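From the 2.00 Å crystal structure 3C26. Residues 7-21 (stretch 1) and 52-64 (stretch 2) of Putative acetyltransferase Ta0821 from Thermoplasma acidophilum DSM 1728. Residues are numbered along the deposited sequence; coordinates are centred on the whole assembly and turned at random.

Stretch 1 (7-21) VFDRGSPSDIDEIKT
Stretch 2, residues 52-64: VIERWVNDGSVYV

Two antiparallel strands, each joined through a turn to a helix, hold residues 7-21 against residues 52-64 of this putative acetyltransferase and bury 855 Å² between them, both sides summed. Strand 7-10 runs against strand 62-64 at 158° between their N-to-C directions, with the axes 4.5 Å apart at closest approach. Asp9 and Val64 form the hydrogen-bonded pair, CA to CA 5.4 Å: Asp9 N donates to Val64 O at 2.8 Å and Val64 N to Asp9 O at 2.7 Å, both nearly straight. Arg10 and Tyr63 form the adjoining non-hydrogen-bonded pair, CA to CA 4.2 Å, and their side chains diverge. The ladder ends with Gly11 N donating to Val62 O at 2.6 Å. All these residues are extended, from Asp9 (phi/psi -148/164) to Gly11 (-66/144); a CB on Gly11 would lie 3.0 Å from Val62 O, a clash that the bare CA avoids.

Val64 covers the most surface. Its CB lies on the same sheet face as that of Asp9, with chi1 m (-61°). From this buried, branched side chain, Val64 CG1 lies 4.1 Å from Gly11 CA and 4.3 Å from Ile19 CD1, and Val64 CG2 4.4 Å from Asp9 CB.

Tyr63 (chi1 m, -77°; chi2 75°) comes next. Arg10 CB sits over one face of the Tyr63 ring, 4.1 Å from the centroid. Phe8 (chi1 t, chi2 73°) leaves its strand sideways, but its ring end comes nearer, CZ lying 3.7 Å from Tyr63 CB; the two rings are near parallel, planes at 21°, but slid apart with centroids 5.5 Å from each other, so they barely overlap. Arg10, chi1 and chi2 t and chi3 m, is modelled only to NE, which lies 3.6 Å from Tyr63 OH and 3.6 Å from Gly60 O.

Val57, close behind in covered area, anchors the helical half. Helical phi/psi near -60/-40 carry Ile16, Ile19 and Val57, with Ile19 N bonded to Asp15 O (2.9 Å) and Val57 N to Ile53 O (3.0 Å); the second helix is kinked where Glu54 N and Arg55 N have no bond to the turn before. Val57 points toward stretch 1 with chi1 t (175°): Val57 CG1 meets Ile16 CG1 at 3.7 Å and Ser12 O at 3.5 Å, while Val57 CG2 meets Ile19 CD1 at 3.7 Å. Both isoleucines are m,t and buried, one helical turn apart, so both aim at the partner helix. Ile19 CG2 also packs on Ile53 CD1 (t,t) at 3.8 Å, and Ile16 CD1 lies 3.6 Å from Glu54 CG. One water donates to Val57 O at 2.6 Å and Gly11 O at 3.2 Å, bridging two carbonyls that cannot bond each other.

Asp15 (chi1 m) accepts Ser12 N at OD2, 2.7 Å. Gly60 (83/22) is the first residue to leave helical phi/psi, in a Schellman motif: Ser61 N to Trp56 O (3.1 Å) and Gly60 N to Val57 O (3.2 Å). A CB there would jam against the preceding carbonyl, which calls for glycine.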

ATOM      1  N   VAL A   7      16.652  20.232 -24.174  1.00 35.43           N
ATOM      2  CA  VAL A   7      17.360  19.345 -25.081  1.00 33.24           C
ATOM      3  C   VAL A   7      17.518  17.902 -24.553  1.00 30.77           C
ATOM      4  O   VAL A   7      17.953  17.688 -23.455  1.00 28.72           O
ATOM      5  CB  VAL A   7      18.793  19.879 -25.282  1.00 33.76           C
ATOM      6  CG1 VAL A   7      19.703  18.785 -25.878  1.00 32.83           C
ATOM      7  CG2 VAL A   7      18.785  21.203 -26.097  1.00 34.61           C
ATOM      8  N   PHE A   8      17.238  16.944 -25.427  1.00 29.02           N
ATOM      9  CA  PHE A   8      17.339  15.484 -25.162  1.00 28.44           C
ATOM     10  C   PHE A   8      18.685  14.976 -25.653  1.00 28.82           C
ATOM     11  O   PHE A   8      19.017  15.059 -26.823  1.00 28.40           O
ATOM     12  CB  PHE A   8      16.189  14.754 -25.860  1.00 28.73           C
ATOM     13  CG  PHE A   8      16.153  13.261 -25.632  1.00 26.56           C
ATOM     14  CD1 PHE A   8      15.763  12.744 -24.423  1.00 25.18           C
ATOM     15  CD2 PHE A   8      16.426  12.382 -26.661  1.00 26.51           C
ATOM     16  CE1 PHE A   8      15.694  11.387 -24.225  1.00 24.81           C
ATOM     17  CE2 PHE A   8      16.356  11.001 -26.468  1.00 24.73           C
ATOM     18  CZ  PHE A   8      15.999  10.514 -25.237  1.00 24.55           C
ATOM     19  N   ASP A   9      19.458  14.423 -24.736  1.00 29.09           N
ATOM     20  CA  ASP A   9      20.841  14.071 -25.017  1.00 29.51           C
ATOM     21  C   ASP A   9      21.252  12.832 -24.222  1.00 28.89           C
ATOM     22  O   ASP A   9      20.641  12.489 -23.217  1.00 28.34           O
ATOM     23  CB  ASP A   9      21.680  15.256 -24.501  1.00 30.26           C
ATOM     24  CG  ASP A   9      23.030  15.353 -25.124  1.00 33.40           C
ATOM     25  OD1 ASP A   9      23.232  14.822 -26.245  1.00 38.27           O
ATOM     26  OD2 ASP A   9      23.894  16.006 -24.517  1.00 37.92           O
ATOM     27  N   ARG A  10      22.346  12.214 -24.619  1.00 27.97           N
ATOM     28  CA  ARG A  10      22.818  11.083 -23.874  1.00 28.37           C
ATOM     29  C   ARG A  10      23.489  11.614 -22.608  1.00 27.27           C
ATOM     30  O   ARG A  10      24.132  12.670 -22.615  1.00 27.02           O
ATOM     31  CB  ARG A  10      23.798  10.204 -24.653  1.00 28.65           C
ATOM     32  CG  ARG A  10      24.142   8.952 -23.887  1.00 31.29           C
ATOM     33  CD  ARG A  10      25.320   8.218 -24.467  1.00 35.69           C
ATOM     34  NE  ARG A  10      25.014   7.572 -25.741  1.00 38.56           N
ATOM     35  N   GLY A  11      23.220  10.911 -21.517  1.00 26.19           N
ATOM     36  CA  GLY A  11      23.886  11.148 -20.216  1.00 25.45           C
ATOM     37  C   GLY A  11      25.385  10.801 -20.278  1.00 25.13           C
ATOM     38  O   GLY A  11      25.820   9.890 -20.962  1.00 23.68           O
ATOM     39  N   SER A  12      26.198  11.570 -19.582  1.00 25.91           N
ATOM     40  CA  SER A  12      27.627  11.279 -19.562  1.00 26.39           C
ATOM     41  C   SER A  12      28.146  11.263 -18.152  1.00 25.91           C
ATOM     42  O   SER A  12      27.483  11.755 -17.280  1.00 26.14           O
ATOM     43  CB  SER A  12      28.404  12.285 -20.397  1.00 26.43           C
ATOM     44  OG  SER A  12      28.832  13.360 -19.588  1.00 30.76           O
ATOM     45  N   PRO A  13      29.323  10.648 -17.917  1.00 27.04           N
ATOM     46  CA  PRO A  13      29.855  10.576 -16.557  1.00 27.17           C
ATOM     47  C   PRO A  13      29.973  11.912 -15.853  1.00 27.71           C
ATOM     48  O   PRO A  13      29.971  11.951 -14.625  1.00 27.03           O
ATOM     49  CB  PRO A  13      31.223   9.924 -16.756  1.00 27.60           C
ATOM     50  CG  PRO A  13      31.002   9.003 -17.910  1.00 27.75           C
ATOM     51  CD  PRO A  13      30.103   9.791 -18.836  1.00 26.23           C
ATOM     52  N   SER A  14      30.042  13.004 -16.614  1.00 27.49           N
ATOM     53  CA  SER A  14      30.156  14.314 -15.993  1.00 27.19           C
ATOM     54  C   SER A  14      28.828  14.739 -15.396  1.00 26.95           C
ATOM     55  O   SER A  14      28.770  15.678 -14.591  1.00 25.47           O
ATOM     56  CB  SER A  14      30.677  15.374 -16.971  1.00 28.01           C
ATOM     57  OG  SER A  14      29.802  15.546 -18.060  1.00 30.75           O
ATOM     58  N   ASP A  15      27.776  13.989 -15.746  1.00 25.69           N
ATOM     59  CA  ASP A  15      26.404  14.261 -15.282  1.00 24.76           C
ATOM     60  C   ASP A  15      26.084  13.490 -14.016  1.00 24.54           C
ATOM     61  O   ASP A  15      25.054  13.720 -13.393  1.00 23.59           O
ATOM     62  CB  ASP A  15      25.353  13.833 -16.334  1.00 25.74           C
ATOM     63  CG  ASP A  15      25.476  14.583 -17.648  1.00 23.97           C
ATOM     64  OD1 ASP A  15      25.719  15.792 -17.627  1.00 25.37           O
ATOM     65  OD2 ASP A  15      25.249  13.965 -18.708  1.00 22.35           O
ATOM     66  N   ILE A  16      26.984  12.595 -13.617  1.00 24.22           N
ATOM     67  CA  ILE A  16      26.696  11.653 -12.517  1.00 23.92           C
ATOM     68  C   ILE A  16      26.402  12.323 -11.174  1.00 23.51           C
ATOM     69  O   ILE A  16      25.507  11.911 -10.456  1.00 21.42           O
ATOM     70  CB  ILE A  16      27.764  10.564 -12.346  1.00 24.66           C
ATOM     71  CG1 ILE A  16      27.796   9.691 -13.609  1.00 27.38           C
ATOM     72  CG2 ILE A  16      27.420   9.618 -11.198  1.00 23.78           C
ATOM     73  CD1 ILE A  16      28.877   8.524 -13.567  1.00 31.39           C
ATOM     74  N   ASP A  17      27.154  13.357 -10.844  1.00 23.21           N
ATOM     75  CA  ASP A  17      26.946  13.999  -9.547  1.00 24.33           C
ATOM     76  C   ASP A  17      25.550  14.613  -9.453  1.00 23.54           C
ATOM     77  O   ASP A  17      24.907  14.603  -8.410  1.00 23.08           O
ATOM     78  CB  ASP A  17      28.005  15.055  -9.255  1.00 25.30           C
ATOM     79  CG  ASP A  17      29.233  14.495  -8.577  1.00 27.12           C
ATOM     80  OD1 ASP A  17      29.259  13.301  -8.199  1.00 28.82           O
ATOM     81  OD2 ASP A  17      30.179  15.295  -8.390  1.00 31.08           O
ATOM     82  N   GLU A  18      25.064  15.101 -10.587  1.00 23.82           N
ATOM     83  CA  GLU A  18      23.748  15.731 -10.641  1.00 22.81           C
ATOM     84  C   GLU A  18      22.701  14.654 -10.628  1.00 21.75           C
ATOM     85  O   GLU A  18      21.772  14.698  -9.866  1.00 19.96           O
ATOM     86  CB  GLU A  18      23.609  16.644 -11.856  1.00 23.59           C
ATOM     87  CG  GLU A  18      24.363  17.945 -11.641  1.00 24.75           C
ATOM     88  CD  GLU A  18      24.739  18.652 -12.903  1.00 27.31           C
ATOM     89  OE1 GLU A  18      25.720  18.243 -13.574  1.00 29.69           O
ATOM     90  OE2 GLU A  18      24.087  19.665 -13.209  1.00 31.66           O
ATOM     91  N   ILE A  19      22.944  13.640 -11.441  1.00 22.08           N
ATOM     92  CA  ILE A  19      22.039  12.526 -11.598  1.00 22.47           C
ATOM     93  C   ILE A  19      21.760  11.828 -10.262  1.00 22.69           C
ATOM     94  O   ILE A  19      20.640  11.396  -9.988  1.00 21.12           O
ATOM     95  CB  ILE A  19      22.540  11.486 -12.642  1.00 22.37           C
ATOM     96  CG1 ILE A  19      22.430  12.087 -14.067  1.00 24.25           C
ATOM     97  CG2 ILE A  19      21.714  10.208 -12.509  1.00 21.73           C
ATOM     98  CD1 ILE A  19      23.096  11.249 -15.249  1.00 21.65           C
ATOM     99  N   LYS A  20      22.796  11.751  -9.441  1.00 22.19           N
ATOM    100  CA  LYS A  20      22.699  11.070  -8.139  1.00 22.25           C
ATOM    101  C   LYS A  20      21.733  11.734  -7.201  1.00 22.33           C
ATOM    102  O   LYS A  20      21.283  11.097  -6.268  1.00 21.60           O
ATOM    103  CB  LYS A  20      24.045  10.993  -7.403  1.00 22.79           C
ATOM    104  CG  LYS A  20      24.990   9.871  -7.783  1.00 25.41           C
ATOM    105  CD  LYS A  20      26.388  10.405  -7.471  1.00 28.57           C
ATOM    106  CE  LYS A  20      27.502   9.427  -7.542  1.00 31.55           C
ATOM    107  NZ  LYS A  20      28.843  10.198  -7.277  1.00 30.81           N
ATOM    108  N   THR A  21      21.420  13.002  -7.452  1.00 22.33           N
ATOM    109  CA  THR A  21      20.438  13.766  -6.635  1.00 21.95           C
ATOM    110  C   THR A  21      18.984  13.696  -7.143  1.00 21.66           C
ATOM    111  O   THR A  21      18.036  14.182  -6.513  1.00 20.96           O
ATOM    112  CB  THR A  21      20.811  15.229  -6.558  1.00 23.11           C
ATOM    113  OG1 THR A  21      20.654  15.821  -7.858  1.00 24.32           O
ATOM    114  CG2 THR A  21      22.271  15.391  -6.003  1.00 21.45           C
ATOM    115  N   VAL A  52      22.415   0.615  -9.607  1.00 22.79           N
ATOM    116  CA  VAL A  52      22.978   0.403 -10.971  1.00 22.22           C
ATOM    117  C   VAL A  52      23.046   1.645 -11.893  1.00 22.89           C
ATOM    118  O   VAL A  52      23.645   1.626 -12.952  1.00 22.49           O
ATOM    119  CB  VAL A  52      22.180  -0.694 -11.712  1.00 22.17           C
ATOM    120  CG1 VAL A  52      22.355  -2.026 -11.059  1.00 23.34           C
ATOM    121  CG2 VAL A  52      20.722  -0.345 -11.796  1.00 20.71           C
ATOM    122  N   ILE A  53      22.441   2.738 -11.462  1.00 23.13           N
ATOM    123  CA  ILE A  53      22.291   3.916 -12.336  1.00 23.68           C
ATOM    124  C   ILE A  53      23.634   4.496 -12.776  1.00 23.13           C
ATOM    125  O   ILE A  53      23.737   5.002 -13.880  1.00 23.23           O
ATOM    126  CB  ILE A  53      21.375   5.025 -11.706  1.00 23.57           C
ATOM    127  CG1 ILE A  53      21.006   6.085 -12.785  1.00 26.44           C
ATOM    128  CG2 ILE A  53      22.044   5.614 -10.469  1.00 26.37           C
ATOM    129  CD1 ILE A  53      19.766   6.994 -12.469  1.00 25.08           C
ATOM    130  N   GLU A  54      24.635   4.458 -11.895  1.00 22.50           N
ATOM    131  CA  GLU A  54      25.975   4.983 -12.229  1.00 22.32           C
ATOM    132  C   GLU A  54      26.591   4.153 -13.349  1.00 22.38           C
ATOM    133  O   GLU A  54      27.130   4.715 -14.346  1.00 21.61           O
ATOM    134  CB  GLU A  54      26.899   5.075 -11.006  1.00 23.02           C
ATOM    135  CG  GLU A  54      28.219   5.729 -11.397  1.00 25.40           C
ATOM    136  CD  GLU A  54      29.123   6.020 -10.223  1.00 29.22           C
ATOM    137  OE1 GLU A  54      28.805   5.621  -9.093  1.00 32.20           O
ATOM    138  OE2 GLU A  54      30.159   6.674 -10.440  1.00 32.86           O
ATOM    139  N   ARG A  55      26.416   2.830 -13.230  1.00 22.09           N
ATOM    140  CA  ARG A  55      26.886   1.856 -14.241  1.00 23.70           C
ATOM    141  C   ARG A  55      26.238   2.119 -15.593  1.00 23.46           C
ATOM    142  O   ARG A  55      26.888   2.173 -16.641  1.00 23.05           O
ATOM    143  CB  ARG A  55      26.652   0.397 -13.804  1.00 25.07           C
ATOM    144  CG  ARG A  55      27.795  -0.151 -12.954  1.00 32.56           C
ATOM    145  CD  ARG A  55      27.570  -1.537 -12.347  1.00 37.89           C
ATOM    146  NE  ARG A  55      26.727  -1.538 -11.136  1.00 40.34           N
ATOM    147  CZ  ARG A  55      26.282  -2.648 -10.557  1.00 44.22           C
ATOM    148  NH1 ARG A  55      26.576  -3.833 -11.086  1.00 46.50           N
ATOM    149  NH2 ARG A  55      25.521  -2.590  -9.472  1.00 46.47           N
ATOM    150  N   TRP A  56      24.935   2.326 -15.546  1.00 23.04           N
ATOM    151  CA  TRP A  56      24.175   2.623 -16.742  1.00 23.24           C
ATOM    152  C   TRP A  56      24.673   3.843 -17.456  1.00 23.94           C
ATOM    153  O   TRP A  56      24.789   3.829 -18.658  1.00 23.72           O
ATOM    154  CB  TRP A  56      22.694   2.871 -16.411  1.00 23.45           C
ATOM    155  CG  TRP A  56      21.906   1.615 -16.052  1.00 21.69           C
ATOM    156  CD1 TRP A  56      22.259   0.326 -16.324  1.00 23.52           C
ATOM    157  CD2 TRP A  56      20.598   1.555 -15.484  1.00 21.67           C
ATOM    158  NE1 TRP A  56      21.267  -0.527 -15.940  1.00 23.01           N
ATOM    159  CE2 TRP A  56      20.238   0.202 -15.406  1.00 20.43           C
ATOM    160  CE3 TRP A  56      19.691   2.522 -15.026  1.00 24.54           C
ATOM    161  CZ2 TRP A  56      19.006  -0.214 -14.894  1.00 21.21           C
ATOM    162  CZ3 TRP A  56      18.470   2.089 -14.506  1.00 19.72           C
ATOM    163  CH2 TRP A  56      18.136   0.755 -14.468  1.00 18.85           C
ATOM    164  N   VAL A  57      24.861   4.920 -16.687  1.00 24.33           N
ATOM    165  CA  VAL A  57      25.340   6.214 -17.221  1.00 24.99           C
ATOM    166  C   VAL A  57      26.669   6.010 -17.914  1.00 25.56           C
ATOM    167  O   VAL A  57      26.910   6.495 -19.012  1.00 24.26           O
ATOM    168  CB  VAL A  57      25.462   7.354 -16.126  1.00 25.42           C
ATOM    169  CG1 VAL A  57      26.080   8.608 -16.729  1.00 23.76           C
ATOM    170  CG2 VAL A  57      24.084   7.652 -15.486  1.00 23.83           C
ATOM    171  N   ASN A  58      27.522   5.244 -17.258  1.00 27.06           N
ATOM    172  CA  ASN A  58      28.862   4.941 -17.788  1.00 26.92           C
ATOM    173  C   ASN A  58      28.837   4.055 -19.034  1.00 27.91           C
ATOM    174  O   ASN A  58      29.738   4.119 -19.857  1.00 26.59           O
ATOM    175  CB  ASN A  58      29.741   4.318 -16.704  1.00 27.13           C
ATOM    176  CG  ASN A  58      30.298   5.359 -15.748  1.00 27.40           C
ATOM    177  OD1 ASN A  58      30.673   6.435 -16.174  1.00 30.08           O
ATOM    178  ND2 ASN A  58      30.433   5.007 -14.478  1.00 30.19           N
ATOM    179  N   ASP A  59      27.775   3.262 -19.170  1.00 28.90           N
ATOM    180  CA  ASP A  59      27.636   2.327 -20.316  1.00 29.79           C
ATOM    181  C   ASP A  59      26.987   3.028 -21.507  1.00 29.17           C
ATOM    182  O   ASP A  59      26.851   2.462 -22.575  1.00 29.16           O
ATOM    183  CB  ASP A  59      26.739   1.126 -19.998  1.00 31.14           C
ATOM    184  CG  ASP A  59      27.327   0.177 -18.963  1.00 36.19           C
ATOM    185  OD1 ASP A  59      28.534   0.282 -18.617  1.00 40.92           O
ATOM    186  OD2 ASP A  59      26.536  -0.698 -18.497  1.00 41.25           O
ATOM    187  N   GLY A  60      26.514   4.241 -21.284  1.00 27.64           N
ATOM    188  CA  GLY A  60      25.825   4.999 -22.345  1.00 27.13           C
ATOM    189  C   GLY A  60      24.352   4.693 -22.557  1.00 25.99           C
ATOM    190  O   GLY A  60      23.824   4.962 -23.618  1.00 26.62           O
ATOM    191  N   SER A  61      23.679   4.144 -21.551  1.00 24.32           N
ATOM    192  CA  SER A  61      22.288   3.722 -21.713  1.00 24.06           C
ATOM    193  C   SER A  61      21.350   4.702 -21.066  1.00 23.39           C
ATOM    194  O   SER A  61      20.121   4.528 -21.085  1.00 23.82           O
ATOM    195  CB  SER A  61      22.063   2.303 -21.166  1.00 23.89           C
ATOM    196  OG  SER A  61      22.395   2.238 -19.808  1.00 24.86           O
ATOM    197  N   VAL A  62      21.936   5.751 -20.502  1.00 23.04           N
ATOM    198  CA  VAL A  62      21.131   6.788 -19.839  1.00 22.65           C
ATOM    199  C   VAL A  62      21.061   8.062 -20.698  1.00 22.48           C
ATOM    200  O   VAL A  62      22.027   8.564 -21.218  1.00 21.57           O
ATOM    201  CB  VAL A  62      21.578   7.088 -18.400  1.00 21.90           C
ATOM    202  CG1 VAL A  62      20.683   8.135 -17.790  1.00 21.25           C
ATOM    203  CG2 VAL A  62      21.552   5.836 -17.564  1.00 21.75           C
ATOM    204  N   TYR A  63      19.840   8.509 -20.905  1.00 23.75           N
ATOM    205  CA  TYR A  63      19.568   9.739 -21.647  1.00 23.33           C
ATOM    206  C   TYR A  63      18.964  10.743 -20.691  1.00 22.86           C
ATOM    207  O   TYR A  63      18.327  10.386 -19.681  1.00 21.15           O
ATOM    208  CB  TYR A  63      18.657   9.469 -22.852  1.00 24.20           C
ATOM    209  CG  TYR A  63      19.434   8.832 -23.979  1.00 26.03           C
ATOM    210  CD1 TYR A  63      19.807   7.497 -23.925  1.00 30.14           C
ATOM    211  CD2 TYR A  63      19.832   9.565 -25.061  1.00 26.81           C
ATOM    212  CE1 TYR A  63      20.575   6.933 -24.929  1.00 30.68           C
ATOM    213  CE2 TYR A  63      20.593   9.010 -26.055  1.00 30.61           C
ATOM    214  CZ  TYR A  63      20.952   7.706 -25.992  1.00 31.44           C
ATOM    215  OH  TYR A  63      21.712   7.187 -27.017  1.00 36.98           O
ATOM    216  N   VAL A  64      19.192  12.002 -21.014  1.00 22.53           N
ATOM    217  CA  VAL A  64      18.756  13.103 -20.171  1.00 22.88           C
ATOM    218  C   VAL A  64      18.103  14.222 -20.931  1.00 24.10           C
ATOM    219  O   VAL A  64      18.273  14.377 -22.147  1.00 24.65           O
ATOM    220  CB  VAL A  64      19.929  13.703 -19.323  1.00 23.70           C
ATOM    221  CG1 VAL A  64      20.517  12.614 -18.377  1.00 21.16           C
ATOM    222  CG2 VAL A  64      21.021  14.341 -20.215  1.00 20.36           C
TER
HETATM  223  O   HOH W   1      28.150   7.681 -20.991  1.00 43.88           O